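Local coordinates for protein chymotrypsin-like serine protease (Equine arteritis virus, PDB 1MBM) that probably cleaves the replicase polyproteins of an arterivirus, as a small serine proteinase with a chymotrypsin-like fold and an alpha/beta C-terminal extension, at residues Gln81-Trp89 and Gly98-Thr109; Ala149-Leu157 and Ile172-Val183. All coordinates share one frame; numbering follows the deposited sequence.

Contact 1: residues Gln81-Trp89 and Gly98-Thr109; sequences QPTTGPASW and GLLSGEVCLAWT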
ATOM      1  N   GLN A  81      10.596  -5.300   5.570  1.00  9.21           N
ATOM      2  CA  GLN A  81      10.065  -6.506   4.959  1.00 11.11           C
ATOM      3  C   GLN A  81       8.597  -6.647   5.365  1.00  9.70           C
ATOM      4  O   GLN A  81       8.202  -6.194   6.442  1.00 10.03           O
ATOM      5  CB  GLN A  81      10.867  -7.736   5.424  1.00 11.83           C
ATOM      6  CG  GLN A  81      10.393  -8.342   6.738  1.00 13.77           C
ATOM      7  CD  GLN A  81      10.912  -9.761   6.960  1.00 20.48           C
ATOM      8  OE1 GLN A  81      12.114  -9.987   6.954  1.00 13.18           O
ATOM      9  NE2 GLN A  81      10.000 -10.708   7.157  1.00 19.94           N
ATOM     10  N   PRO A  82       7.777  -7.212   4.489  1.00 12.10           N
ATOM     11  CA  PRO A  82       6.377  -7.463   4.829  1.00 12.99           C
ATOM     12  C   PRO A  82       6.264  -8.417   6.013  1.00 11.72           C
ATOM     13  O   PRO A  82       6.985  -9.411   6.099  1.00 13.54           O
ATOM     14  CB  PRO A  82       5.822  -8.126   3.563  1.00 12.53           C
ATOM     15  CG  PRO A  82       7.043  -8.635   2.839  1.00 17.67           C
ATOM     16  CD  PRO A  82       8.078  -7.593   3.097  1.00 13.06           C
ATOM     17  N   THR A  83       5.370  -8.085   6.930  1.00 12.99           N
ATOM     18  CA  THR A  83       5.065  -8.921   8.072  1.00 13.99           C
ATOM     19  C   THR A  83       3.591  -9.301   7.939  1.00 13.67           C
ATOM     20  O   THR A  83       2.759  -8.445   7.648  1.00 13.70           O
ATOM     21  CB  THR A  83       5.336  -8.119   9.355  1.00 15.77           C
ATOM     22  OG1 THR A  83       6.749  -8.124   9.616  1.00 22.48           O
ATOM     23  CG2 THR A  83       4.747  -8.795  10.577  1.00 19.58           C
ATOM     24  N   THR A  84       3.261 -10.576   8.103  1.00 10.05           N
ATOM     25  CA  THR A  84       1.859 -10.981   7.987  1.00 12.21           C
ATOM     26  C   THR A  84       1.006 -10.327   9.082  1.00 10.03           C
ATOM     27  O   THR A  84       1.158 -10.615  10.261  1.00  8.76           O
ATOM     28  CB  THR A  84       1.711 -12.515   8.044  1.00 14.46           C
ATOM     29  OG1 THR A  84       2.442 -13.115   6.959  1.00 14.42           O
ATOM     30  CG2 THR A  84       0.259 -12.906   7.770  1.00  9.45           C
ATOM     31  N   GLY A  85       0.116  -9.432   8.683  1.00 10.18           N
ATOM     32  CA  GLY A  85      -0.719  -8.724   9.632  1.00  9.62           C
ATOM     33  C   GLY A  85      -1.375  -7.531   8.966  1.00 10.39           C
ATOM     34  O   GLY A  85      -1.317  -7.385   7.743  1.00  8.89           O
ATOM     35  N   PRO A  86      -2.011  -6.681   9.764  1.00 10.02           N
ATOM     36  CA  PRO A  86      -2.638  -5.470   9.245  1.00  9.37           C
ATOM     37  C   PRO A  86      -1.607  -4.505   8.646  1.00  9.87           C
ATOM     38  O   PRO A  86      -0.454  -4.481   9.049  1.00  8.38           O
ATOM     39  CB  PRO A  86      -3.274  -4.851  10.495  1.00 12.16           C
ATOM     40  CG  PRO A  86      -2.465  -5.431  11.633  1.00 16.14           C
ATOM     41  CD  PRO A  86      -2.235  -6.839  11.214  1.00 10.32           C
ATOM     42  N   ALA A  87      -2.038  -3.733   7.660  1.00  5.86           N
ATOM     43  CA  ALA A  87      -1.206  -2.707   7.055  1.00  7.25           C
ATOM     44  C   ALA A  87      -2.129  -1.582   6.630  1.00  6.84           C
ATOM     45  O   ALA A  87      -3.326  -1.796   6.418  1.00  9.34           O
ATOM     46  CB  ALA A  87      -0.422  -3.251   5.862  1.00  5.41           C
ATOM     47  N   SER A  88      -1.587  -0.378   6.542  1.00  7.96           N
ATOM     48  CA  SER A  88      -2.378   0.767   6.142  1.00  9.31           C
ATOM     49  C   SER A  88      -2.009   1.164   4.728  1.00  9.49           C
ATOM     50  O   SER A  88      -0.831   1.356   4.422  1.00  9.49           O
ATOM     51  CB  SER A  88      -2.137   1.956   7.088  1.00 12.35           C
ATOM     52  OG  SER A  88      -2.629   1.716   8.403  1.00 11.21           O
ATOM     53  N   TRP A  89      -3.026   1.239   3.873  1.00  7.34           N
ATOM     54  CA  TRP A  89      -2.905   1.751   2.520  1.00  8.72           C
ATOM     55  C   TRP A  89      -3.192   3.239   2.667  1.00  6.95           C
ATOM     56  O   TRP A  89      -4.312   3.622   2.985  1.00  5.24           O
ATOM     57  CB  TRP A  89      -3.970   1.125   1.604  1.00  8.52           C
ATOM     58  CG  TRP A  89      -3.545  -0.156   0.920  1.00  8.85           C
ATOM     59  CD1 TRP A  89      -3.334  -0.338  -0.419  1.00  8.89           C
ATOM     60  CD2 TRP A  89      -3.318  -1.430   1.532  1.00  5.34           C
ATOM     61  NE1 TRP A  89      -2.966  -1.639  -0.673  1.00  7.77           N
ATOM     62  CE2 TRP A  89      -2.945  -2.332   0.506  1.00 10.16           C
ATOM     63  CE3 TRP A  89      -3.363  -1.902   2.850  1.00  5.27           C
ATOM     64  CZ2 TRP A  89      -2.647  -3.671   0.751  1.00  7.63           C
ATOM     65  CZ3 TRP A  89      -3.055  -3.235   3.094  1.00  4.82           C
ATOM     66  CH2 TRP A  89      -2.699  -4.102   2.049  1.00  9.91           C
ATOM     67  N   GLY A  98      -5.938  -2.906   5.812  1.00  8.65           N
ATOM     68  CA  GLY A  98      -6.069  -4.150   5.078  1.00  6.25           C
ATOM     69  C   GLY A  98      -5.164  -5.261   5.583  1.00  8.01           C
ATOM     70  O   GLY A  98      -4.393  -5.065   6.528  1.00  9.45           O
ATOM     71  N   LEU A  99      -5.279  -6.432   4.969  1.00  7.48           N
ATOM     72  CA  LEU A  99      -4.433  -7.571   5.309  1.00  8.61           C
ATOM     73  C   LEU A  99      -3.237  -7.543   4.396  1.00  8.36           C
ATOM     74  O   LEU A  99      -3.378  -7.350   3.191  1.00  7.74           O
ATOM     75  CB  LEU A  99      -5.168  -8.891   5.088  1.00 10.38           C
ATOM     76  CG  LEU A  99      -4.265 -10.130   4.978  1.00 11.25           C
ATOM     77  CD1 LEU A  99      -3.679 -10.493   6.347  1.00 10.40           C
ATOM     78  CD2 LEU A  99      -5.006 -11.313   4.370  1.00 11.57           C
ATOM     79  N   LEU A 100      -2.056  -7.713   4.970  1.00  7.16           N
ATOM     80  CA  LEU A 100      -0.850  -7.793   4.176  1.00  9.05           C
ATOM     81  C   LEU A 100      -0.095  -9.069   4.524  1.00  8.03           C
ATOM     82  O   LEU A 100       0.064  -9.392   5.691  1.00  7.16           O
ATOM     83  CB  LEU A 100       0.049  -6.573   4.426  1.00 11.63           C
ATOM     84  CG  LEU A 100       1.295  -6.566   3.530  1.00 18.21           C
ATOM     85  CD1 LEU A 100       1.334  -5.352   2.629  1.00 18.14           C
ATOM     86  CD2 LEU A 100       2.583  -6.732   4.317  1.00 16.94           C
ATOM     87  N   SER A 101       0.309  -9.812   3.497  1.00  8.24           N
ATOM     88  CA  SER A 101       1.186 -10.980   3.629  1.00  9.92           C
ATOM     89  C   SER A 101       1.905 -11.121   2.289  1.00 11.38           C
ATOM     90  O   SER A 101       1.542 -10.461   1.321  1.00 12.02           O
ATOM     91  CB  SER A 101       0.407 -12.255   3.944  1.00  9.93           C
ATOM     92  OG  SER A 101      -0.391 -12.664   2.844  1.00  4.53           O
ATOM     93  N   GLY A 102       2.920 -11.970   2.217  1.00 12.21           N
ATOM     94  CA  GLY A 102       3.640 -12.125   0.961  1.00 10.62           C
ATOM     95  C   GLY A 102       2.769 -12.786  -0.098  1.00  8.13           C
ATOM     96  O   GLY A 102       2.856 -12.472  -1.279  1.00  7.72           O
ATOM     97  N   GLU A 103       1.897 -13.684   0.344  1.00  7.40           N
ATOM     98  CA  GLU A 103       1.062 -14.449  -0.564  1.00  5.42           C
ATOM     99  C   GLU A 103      -0.236 -13.762  -0.964  1.00  6.70           C
ATOM    100  O   GLU A 103      -0.653 -13.859  -2.116  1.00  4.96           O
ATOM    101  CB  GLU A 103       0.716 -15.806   0.062  1.00  6.78           C
ATOM    102  CG  GLU A 103       1.892 -16.747   0.254  1.00  6.40           C
ATOM    103  CD  GLU A 103       2.631 -16.539   1.572  1.00 17.32           C
ATOM    104  OE1 GLU A 103       2.280 -15.621   2.349  1.00 12.51           O
ATOM    105  OE2 GLU A 103       3.577 -17.310   1.836  1.00 24.75           O
ATOM    106  N   VAL A 104      -0.893 -13.111  -0.004  1.00  3.90           N
ATOM    107  CA  VAL A 104      -2.227 -12.545  -0.222  1.00  6.55           C
ATOM    108  C   VAL A 104      -2.395 -11.187   0.473  1.00  7.19           C
ATOM    109  O   VAL A 104      -2.066 -11.034   1.649  1.00  3.89           O
ATOM    110  CB  VAL A 104      -3.332 -13.515   0.290  1.00  7.50           C
ATOM    111  CG1 VAL A 104      -4.722 -12.884   0.181  1.00 11.62           C
ATOM    112  CG2 VAL A 104      -3.311 -14.861  -0.461  1.00  7.98           C
ATOM    113  N   CYS A 105      -2.899 -10.195  -0.260  1.00  5.27           N
ATOM    114  CA  CYS A 105      -3.172  -8.893   0.330  1.00  7.14           C
ATOM    115  C   CYS A 105      -4.619  -8.490   0.029  1.00  9.85           C
ATOM    116  O   CYS A 105      -5.073  -8.605  -1.102  1.00  8.39           O
ATOM    117  CB  CYS A 105      -2.216  -7.818  -0.210  1.00  8.49           C
ATOM    118  SG  CYS A 105      -0.442  -8.066   0.113  1.00  8.21           S
ATOM    119  N   LEU A 106      -5.322  -7.999   1.046  1.00 10.89           N
ATOM    120  CA  LEU A 106      -6.713  -7.569   0.903  1.00  8.27           C
ATOM    121  C   LEU A 106      -6.879  -6.123   1.356  1.00  8.41           C
ATOM    122  O   LEU A 106      -6.423  -5.752   2.423  1.00  9.20           O
ATOM    123  CB  LEU A 106      -7.638  -8.449   1.749  1.00  5.69           C
ATOM    124  CG  LEU A 106      -7.502  -9.959   1.596  1.00  8.95           C
ATOM    125  CD1 LEU A 106      -8.441 -10.657   2.550  1.00  6.76           C
ATOM    126  CD2 LEU A 106      -7.800 -10.358   0.163  1.00 12.52           C
ATOM    127  N   ALA A 107      -7.536  -5.310   0.540  1.00  7.62           N
ATOM    128  CA  ALA A 107      -7.789  -3.920   0.883  1.00  9.96           C
ATOM    129  C   ALA A 107      -8.810  -3.389  -0.107  1.00 11.77           C
ATOM    130  O   ALA A 107      -8.812  -3.795  -1.263  1.00 11.85           O
ATOM    131  CB  ALA A 107      -6.499  -3.091   0.813  1.00  9.31           C
ATOM    132  N   TRP A 108      -9.686  -2.499   0.344  1.00 11.85           N
ATOM    133  CA  TRP A 108     -10.656  -1.905  -0.566  1.00 13.38           C
ATOM    134  C   TRP A 108     -10.003  -0.713  -1.249  1.00 11.21           C
ATOM    135  O   TRP A 108      -9.666   0.271  -0.592  1.00 13.22           O
ATOM    136  CB  TRP A 108     -11.923  -1.478   0.179  1.00 15.82           C
ATOM    137  CG  TRP A 108     -12.992  -0.968  -0.735  1.00 27.84           C
ATOM    138  CD1 TRP A 108     -13.919  -1.712  -1.411  1.00 34.38           C
ATOM    139  CD2 TRP A 108     -13.237   0.398  -1.096  1.00 32.87           C
ATOM    140  NE1 TRP A 108     -14.731  -0.892  -2.158  1.00 38.08           N
ATOM    141  CE2 TRP A 108     -14.330   0.409  -1.985  1.00 38.64           C
ATOM    142  CE3 TRP A 108     -12.643   1.617  -0.754  1.00 35.28           C
ATOM    143  CZ2 TRP A 108     -14.842   1.587  -2.532  1.00 39.32           C
ATOM    144  CZ3 TRP A 108     -13.149   2.784  -1.299  1.00 37.57           C
ATOM    145  CH2 TRP A 108     -14.238   2.761  -2.175  1.00 38.08           C
ATOM    146  N   THR A 109      -9.771  -0.815  -2.553  1.00 10.20           N
ATOM    147  CA  THR A 109      -9.125   0.276  -3.301  1.00 11.65           C
ATOM    148  C   THR A 109      -9.784   0.546  -4.650  1.00 12.05           C
ATOM    149  O   THR A 109     -10.539  -0.285  -5.149  1.00 11.87           O
ATOM    150  CB  THR A 109      -7.640  -0.044  -3.575  1.00 13.85           C
ATOM    151  OG1 THR A 109      -7.546  -1.290  -4.279  1.00 13.47           O
ATOM    152  CG2 THR A 109      -6.851  -0.287  -2.278  1.00 11.02           C
TER
HETATM  153  O   HOH W   1       4.123 -12.443   4.930  1.00 23.51           O
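Trp89 lays one face of its indole on the methyl of Ala107: CB stands 3.6 Å from the centroid of the six-membered ring, 12° off the ring normal, a CH-pi contact over the middle of the ring. Leu99 and Cys105 line the edge of the indole: Leu99 O lies 3.5 Å from Trp89 CH2 near the ring plane, and Cys105 CB meets the same edge at CZ2. A chi1 of -90° turns the indole toward residues 98-109, where Gly98 has no side chain in the way of Trp89 CZ3, which sits obliquely 3.7 Å from Gly98 CA. Beside this, the strands of the hairpin pair antiparallel. Gly85 and Leu100 form one hydrogen-bonded pair, N to O in both directions, with Gly85 N to Leu100 O at 3.0 Å; Ala87 and Gly98 form another, with Gly98 N to Ala87 O at 2.9 Å. Between them, at the non-hydrogen-bonded pair of Pro86 and Leu99, the proline CA donates a C-H to Gly98 O. The methyl of Ala87 packs on Leu100 CB at 3.6 Å, on the same face of the sheet, and Leu100 CD2 touches Pro82 CB, also at 3.6 Å. Farther along, a water joins Thr84 OG1 to Gly102 N, and Ser101 OG donates to Val104 O at 2.6 Å, tying down the turn that follows the hairpin. From outside, His128 meets the indole at a steep ring angle, and Val118 of strand 117-120 packs against both Trp89 and Leu100. This is the interior of the second barrel of the chymotrypsin-like fold: paired amides satisfy the buried backbone, while the indole takes a methyl on one face and backbone carbonyl oxygens at its edge.

Contact 2: residues Ala149-Leu157 and Ile172-Val183; sequences ADTVTLSSL and IPDNIIADVDAV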
ATOM      1  N   ALA A 149       0.043 -12.302  -4.977  1.00  5.00           N
ATOM      2  CA  ALA A 149      -0.247 -13.118  -6.165  1.00  8.46           C
ATOM      3  C   ALA A 149      -0.259 -14.630  -5.960  1.00  7.94           C
ATOM      4  O   ALA A 149      -0.472 -15.382  -6.918  1.00  6.79           O
ATOM      5  CB  ALA A 149       0.721 -12.767  -7.276  1.00  8.96           C
ATOM      6  N   ASP A 150      -0.005 -15.077  -4.730  1.00  5.19           N
ATOM      7  CA  ASP A 150       0.061 -16.508  -4.430  1.00  6.28           C
ATOM      8  C   ASP A 150      -1.157 -16.972  -3.636  1.00  7.82           C
ATOM      9  O   ASP A 150      -2.182 -16.294  -3.613  1.00 10.43           O
ATOM     10  CB  ASP A 150       1.329 -16.826  -3.630  1.00  5.86           C
ATOM     11  CG  ASP A 150       2.575 -16.228  -4.250  1.00 14.49           C
ATOM     12  OD1 ASP A 150       2.729 -16.305  -5.492  1.00  6.87           O
ATOM     13  OD2 ASP A 150       3.448 -15.651  -3.570  1.00 10.45           O
ATOM     14  N   THR A 151      -1.045 -18.134  -2.994  1.00  6.07           N
ATOM     15  CA  THR A 151      -2.136 -18.639  -2.163  1.00  7.76           C
ATOM     16  C   THR A 151      -1.666 -18.920  -0.762  1.00  6.84           C
ATOM     17  O   THR A 151      -0.475 -19.071  -0.521  1.00  7.12           O
ATOM     18  CB  THR A 151      -2.778 -19.938  -2.720  1.00  6.06           C
ATOM     19  OG1 THR A 151      -1.864 -21.034  -2.597  1.00 11.21           O
ATOM     20  CG2 THR A 151      -3.052 -19.843  -4.206  1.00  6.05           C
ATOM     21  N   VAL A 152      -2.619 -19.007   0.161  1.00  9.79           N
ATOM     22  CA  VAL A 152      -2.320 -19.382   1.538  1.00  9.37           C
ATOM     23  C   VAL A 152      -3.583 -19.989   2.150  1.00  9.12           C
ATOM     24  O   VAL A 152      -4.697 -19.606   1.785  1.00  7.55           O
ATOM     25  CB  VAL A 152      -1.840 -18.170   2.379  1.00 10.66           C
ATOM     26  CG1 VAL A 152      -2.997 -17.181   2.620  1.00 10.86           C
ATOM     27  CG2 VAL A 152      -1.230 -18.635   3.708  1.00 14.51           C
ATOM     28  N   THR A 153      -3.424 -20.957   3.050  1.00  6.84           N
ATOM     29  CA  THR A 153      -4.595 -21.535   3.711  1.00  6.80           C
ATOM     30  C   THR A 153      -5.013 -20.616   4.844  1.00  6.87           C
ATOM     31  O   THR A 153      -4.224 -19.792   5.316  1.00  5.69           O
ATOM     32  CB  THR A 153      -4.302 -22.925   4.279  1.00  7.65           C
ATOM     33  OG1 THR A 153      -3.161 -22.850   5.145  1.00  6.70           O
ATOM     34  CG2 THR A 153      -3.883 -23.909   3.179  1.00  5.13           C
ATOM     35  N   LEU A 154      -6.259 -20.742   5.278  1.00  7.54           N
ATOM     36  CA  LEU A 154      -6.726 -19.941   6.396  1.00  7.60           C
ATOM     37  C   LEU A 154      -6.002 -20.342   7.667  1.00  7.46           C
ATOM     38  O   LEU A 154      -5.693 -19.486   8.495  1.00  6.82           O
ATOM     39  CB  LEU A 154      -8.238 -20.066   6.590  1.00  7.20           C
ATOM     40  CG  LEU A 154      -9.170 -19.120   5.827  1.00 16.48           C
ATOM     41  CD1 LEU A 154     -10.632 -19.471   6.119  1.00 12.71           C
ATOM     42  CD2 LEU A 154      -8.893 -17.665   6.188  1.00 11.51           C
ATOM     43  N   SER A 155      -5.728 -21.634   7.820  1.00  5.33           N
ATOM     44  CA  SER A 155      -5.024 -22.104   9.015  1.00 10.15           C
ATOM     45  C   SER A 155      -3.613 -21.517   9.093  1.00  9.74           C
ATOM     46  O   SER A 155      -3.205 -21.025  10.143  1.00  7.30           O
ATOM     47  CB  SER A 155      -4.982 -23.630   9.071  1.00  8.53           C
ATOM     48  OG  SER A 155      -4.289 -24.148   7.958  1.00 11.39           O
ATOM     49  N   SER A 156      -2.887 -21.543   7.978  1.00  8.38           N
ATOM     50  CA  SER A 156      -1.535 -20.983   7.936  1.00 10.52           C
ATOM     51  C   SER A 156      -1.548 -19.485   8.244  1.00 10.87           C
ATOM     52  O   SER A 156      -0.725 -19.003   9.019  1.00  9.00           O
ATOM     53  CB  SER A 156      -0.861 -21.257   6.583  1.00  9.59           C
ATOM     54  OG  SER A 156       0.280 -20.437   6.402  1.00 19.86           O
ATOM     55  N   LEU A 157      -2.496 -18.766   7.638  1.00  8.77           N
ATOM     56  CA  LEU A 157      -2.677 -17.342   7.879  1.00  9.31           C
ATOM     57  C   LEU A 157      -3.005 -17.087   9.360  1.00 12.11           C
ATOM     58  O   LEU A 157      -2.498 -16.141   9.970  1.00  7.64           O
ATOM     59  CB  LEU A 157      -3.823 -16.832   6.994  1.00 10.26           C
ATOM     60  CG  LEU A 157      -4.035 -15.359   6.654  1.00 15.13           C
ATOM     61  CD1 LEU A 157      -2.733 -14.667   6.237  1.00 10.84           C
ATOM     62  CD2 LEU A 157      -5.080 -15.263   5.541  1.00  9.19           C
ATOM     63  N   ILE A 172     -14.436 -14.064   0.666  1.00 26.99           N
ATOM     64  CA  ILE A 172     -12.986 -14.117   0.651  1.00 23.98           C
ATOM     65  C   ILE A 172     -12.566 -14.699  -0.698  1.00 18.96           C
ATOM     66  O   ILE A 172     -13.258 -15.551  -1.251  1.00 11.61           O
ATOM     67  CB  ILE A 172     -12.430 -14.935   1.842  1.00 24.92           C
ATOM     68  CG1 ILE A 172     -12.989 -16.358   1.849  1.00 25.29           C
ATOM     69  CG2 ILE A 172     -12.733 -14.226   3.164  1.00 29.43           C
ATOM     70  CD1 ILE A 172     -12.286 -17.271   2.836  1.00 30.92           C
ATOM     71  N   PRO A 173     -11.444 -14.219  -1.225  1.00 18.17           N
ATOM     72  CA  PRO A 173     -10.936 -14.646  -2.531  1.00 16.67           C
ATOM     73  C   PRO A 173     -10.526 -16.110  -2.550  1.00 14.66           C
ATOM     74  O   PRO A 173     -10.146 -16.660  -1.512  1.00 11.05           O
ATOM     75  CB  PRO A 173      -9.675 -13.798  -2.695  1.00 17.94           C
ATOM     76  CG  PRO A 173      -9.865 -12.668  -1.762  1.00 18.49           C
ATOM     77  CD  PRO A 173     -10.554 -13.234  -0.589  1.00 17.15           C
ATOM     78  N   ASP A 174     -10.562 -16.700  -3.740  1.00 12.73           N
ATOM     79  CA  ASP A 174     -10.204 -18.099  -3.958  1.00 14.64           C
ATOM     80  C   ASP A 174      -8.757 -18.410  -3.597  1.00 10.24           C
ATOM     81  O   ASP A 174      -8.431 -19.555  -3.294  1.00 11.06           O
ATOM     82  CB  ASP A 174     -10.478 -18.499  -5.414  1.00 15.53           C
ATOM     83  CG  ASP A 174     -11.951 -18.726  -5.682  1.00 24.24           C
ATOM     84  OD1 ASP A 174     -12.779 -18.009  -5.083  1.00 25.66           O
ATOM     85  OD2 ASP A 174     -12.376 -19.606  -6.463  1.00 29.36           O
ATOM     86  N   ASN A 175      -7.902 -17.391  -3.601  1.00  7.21           N
ATOM     87  CA  ASN A 175      -6.500 -17.577  -3.232  1.00  7.97           C
ATOM     88  C   ASN A 175      -6.260 -17.716  -1.717  1.00  9.25           C
ATOM     89  O   ASN A 175      -5.136 -17.936  -1.272  1.00  4.19           O
ATOM     90  CB  ASN A 175      -5.598 -16.516  -3.886  1.00 11.26           C
ATOM     91  CG  ASN A 175      -5.340 -16.803  -5.367  1.00 16.46           C
ATOM     92  OD1 ASN A 175      -4.685 -16.016  -6.073  1.00 18.12           O
ATOM     93  ND2 ASN A 175      -5.852 -17.938  -5.847  1.00 12.96           N
ATOM     94  N   ILE A 176      -7.327 -17.578  -0.934  1.00  6.73           N
ATOM     95  CA  ILE A 176      -7.269 -17.889   0.485  1.00  8.45           C
ATOM     96  C   ILE A 176      -8.030 -19.210   0.608  1.00  9.15           C
ATOM     97  O   ILE A 176      -9.244 -19.263   0.417  1.00  6.77           O
ATOM     98  CB  ILE A 176      -7.897 -16.784   1.356  1.00  7.90           C
ATOM     99  CG1 ILE A 176      -7.007 -15.550   1.364  1.00  8.98           C
ATOM    100  CG2 ILE A 176      -7.988 -17.247   2.792  1.00 12.10           C
ATOM    101  CD1 ILE A 176      -7.547 -14.401   2.190  1.00 14.55           C
ATOM    102  N   ILE A 177      -7.290 -20.284   0.856  1.00  7.86           N
ATOM    103  CA  ILE A 177      -7.860 -21.624   0.899  1.00  9.49           C
ATOM    104  C   ILE A 177      -8.557 -21.886   2.232  1.00  9.18           C
ATOM    105  O   ILE A 177      -7.915 -21.972   3.272  1.00  8.55           O
ATOM    106  CB  ILE A 177      -6.753 -22.654   0.619  1.00 10.66           C
ATOM    107  CG1 ILE A 177      -6.154 -22.376  -0.767  1.00 12.36           C
ATOM    108  CG2 ILE A 177      -7.294 -24.077   0.708  1.00 12.39           C
ATOM    109  CD1 ILE A 177      -4.907 -23.177  -1.088  1.00 16.56           C
ATOM    110  N   ALA A 178      -9.879 -21.986   2.193  1.00 10.77           N
ATOM    111  CA  ALA A 178     -10.675 -22.166   3.411  1.00 12.48           C
ATOM    112  C   ALA A 178     -10.602 -23.598   3.956  1.00 11.06           C
ATOM    113  O   ALA A 178     -11.412 -24.440   3.587  1.00 11.42           O
ATOM    114  CB  ALA A 178     -12.120 -21.755   3.151  1.00 12.54           C
ATOM    115  N   ASP A 179      -9.636 -23.861   4.837  1.00 10.31           N
ATOM    116  CA  ASP A 179      -9.416 -25.215   5.357  1.00 12.37           C
ATOM    117  C   ASP A 179      -9.745 -25.382   6.848  1.00 14.34           C
ATOM    118  O   ASP A 179      -9.409 -26.397   7.458  1.00 12.15           O
ATOM    119  CB  ASP A 179      -7.971 -25.646   5.102  1.00 11.59           C
ATOM    120  CG  ASP A 179      -6.968 -24.821   5.892  1.00 16.59           C
ATOM    121  OD1 ASP A 179      -7.289 -23.668   6.277  1.00  8.31           O
ATOM    122  OD2 ASP A 179      -5.827 -25.253   6.172  1.00 13.33           O
ATOM    123  N   VAL A 180     -10.361 -24.361   7.430  1.00 13.32           N
ATOM    124  CA  VAL A 180     -10.822 -24.391   8.816  1.00 12.03           C
ATOM    125  C   VAL A 180     -12.166 -23.695   8.768  1.00 13.50           C
ATOM    126  O   VAL A 180     -12.466 -23.016   7.790  1.00 13.36           O
ATOM    127  CB  VAL A 180      -9.891 -23.621   9.782  1.00 14.10           C
ATOM    128  CG1 VAL A 180      -8.655 -24.428  10.117  1.00 15.30           C
ATOM    129  CG2 VAL A 180      -9.504 -22.269   9.216  1.00 14.33           C
ATOM    130  N   ASP A 181     -12.993 -23.872   9.789  1.00 14.61           N
ATOM    131  CA  ASP A 181     -14.278 -23.187   9.786  1.00 16.61           C
ATOM    132  C   ASP A 181     -14.325 -22.001  10.763  1.00 14.15           C
ATOM    133  O   ASP A 181     -15.390 -21.442  11.013  1.00 15.25           O
ATOM    134  CB  ASP A 181     -15.451 -24.163   9.995  1.00 18.66           C
ATOM    135  CG  ASP A 181     -15.475 -24.773  11.383  1.00 27.45           C
ATOM    136  OD1 ASP A 181     -14.526 -24.557  12.164  1.00 28.41           O
ATOM    137  OD2 ASP A 181     -16.420 -25.491  11.780  1.00 35.82           O
ATOM    138  N   ALA A 182     -13.162 -21.631  11.302  1.00  9.57           N
ATOM    139  CA  ALA A 182     -13.046 -20.498  12.218  1.00  7.22           C
ATOM    140  C   ALA A 182     -11.629 -19.955  12.245  1.00  4.91           C
ATOM    141  O   ALA A 182     -10.669 -20.691  12.029  1.00  7.37           O
ATOM    142  CB  ALA A 182     -13.508 -20.875  13.634  1.00  6.95           C
ATOM    143  N   VAL A 183     -11.501 -18.655  12.493  1.00  5.41           N
ATOM    144  CA  VAL A 183     -10.198 -17.982  12.531  1.00  4.14           C
ATOM    145  C   VAL A 183     -10.118 -17.046  13.747  1.00  4.10           C
ATOM    146  O   VAL A 183     -11.146 -16.672  14.301  1.00  5.05           O
ATOM    147  CB  VAL A 183      -9.942 -17.157  11.245  1.00  6.90           C
ATOM    148  CG1 VAL A 183      -9.875 -18.056   9.997  1.00 11.63           C
ATOM    149  CG2 VAL A 183     -10.981 -16.058  11.072  1.00  5.64           C
TER
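Asp179 holds the start of helix 154-158 with both carboxylate oxygens. OD2 takes the hydroxyl of Ser155 (OG to OD2 2.6 Å), and OD1 takes the backbone amide of the same residue (Ser155 N to OD1 3.0 Å), each through its syn lone pair. Ser155 is thus gripped twice by one carboxylate, which fixes the rotation of that group; the negative charge at the helix N-terminus is probably stabilised by the helix dipole. Thr153 is the N-cap: a chi1 of 55° sets OG1 between its own N and carbonyl carbon, where it accepts from Ser156 N at 3.1 Å. Before the helix, the chain pairs in parallel with residues 175-177. Val152 N donates to Asn175 O, Val152 O accepts from Ile177 N at 2.8 Å, and Leu154 N continues the ladder to Ile177 O. Leu154 carries the apolar side. Its CD2 meets Ile176 CG2 at 3.5 Å, the two side chains crossing at about a right angle, and also reaches Val183 CG1; CD1 lies against Ala178, while CB touches Val180 CG2 at 3.7 Å. At the other end, Thr151 CG2 lies near the amide of Asn175, 3.8 Å from ND2, on an exposed margin. The two-stranded parallel pair and its short helix probably belong to the alpha/beta C-terminal extension. Ile176 packs on Leu106 of strand 105-106, Leu157 on Leu187 and Val183 on Ala188, both of helix 185-192, and Val183 pairs through its backbone with Thr166 of strand 165-167.

Contact 1 is largely buried near the middle of the chain; the centre of contact 2 lies about 21 Å from the centre of the chain, partly buried and with several exposed residues. The first joins neighbouring strands of one antiparallel hairpin, the second unites two short parallel strands and a helix start separated by more sequence. Their chemistry follows: an indole packed on a methyl, with backbone carbonyls at its edge, against a carboxylate hydrogen-bonded to a serine amide and hydroxyl, beside a small aliphatic cluster. The contacts nevertheless touch, with centres about 14 Å apart: Glu103 O probably accepts from Asp150 N, and Leu106 packs on Pro173, so residues 98-109 join the barrel to what is probably the C-terminal extension.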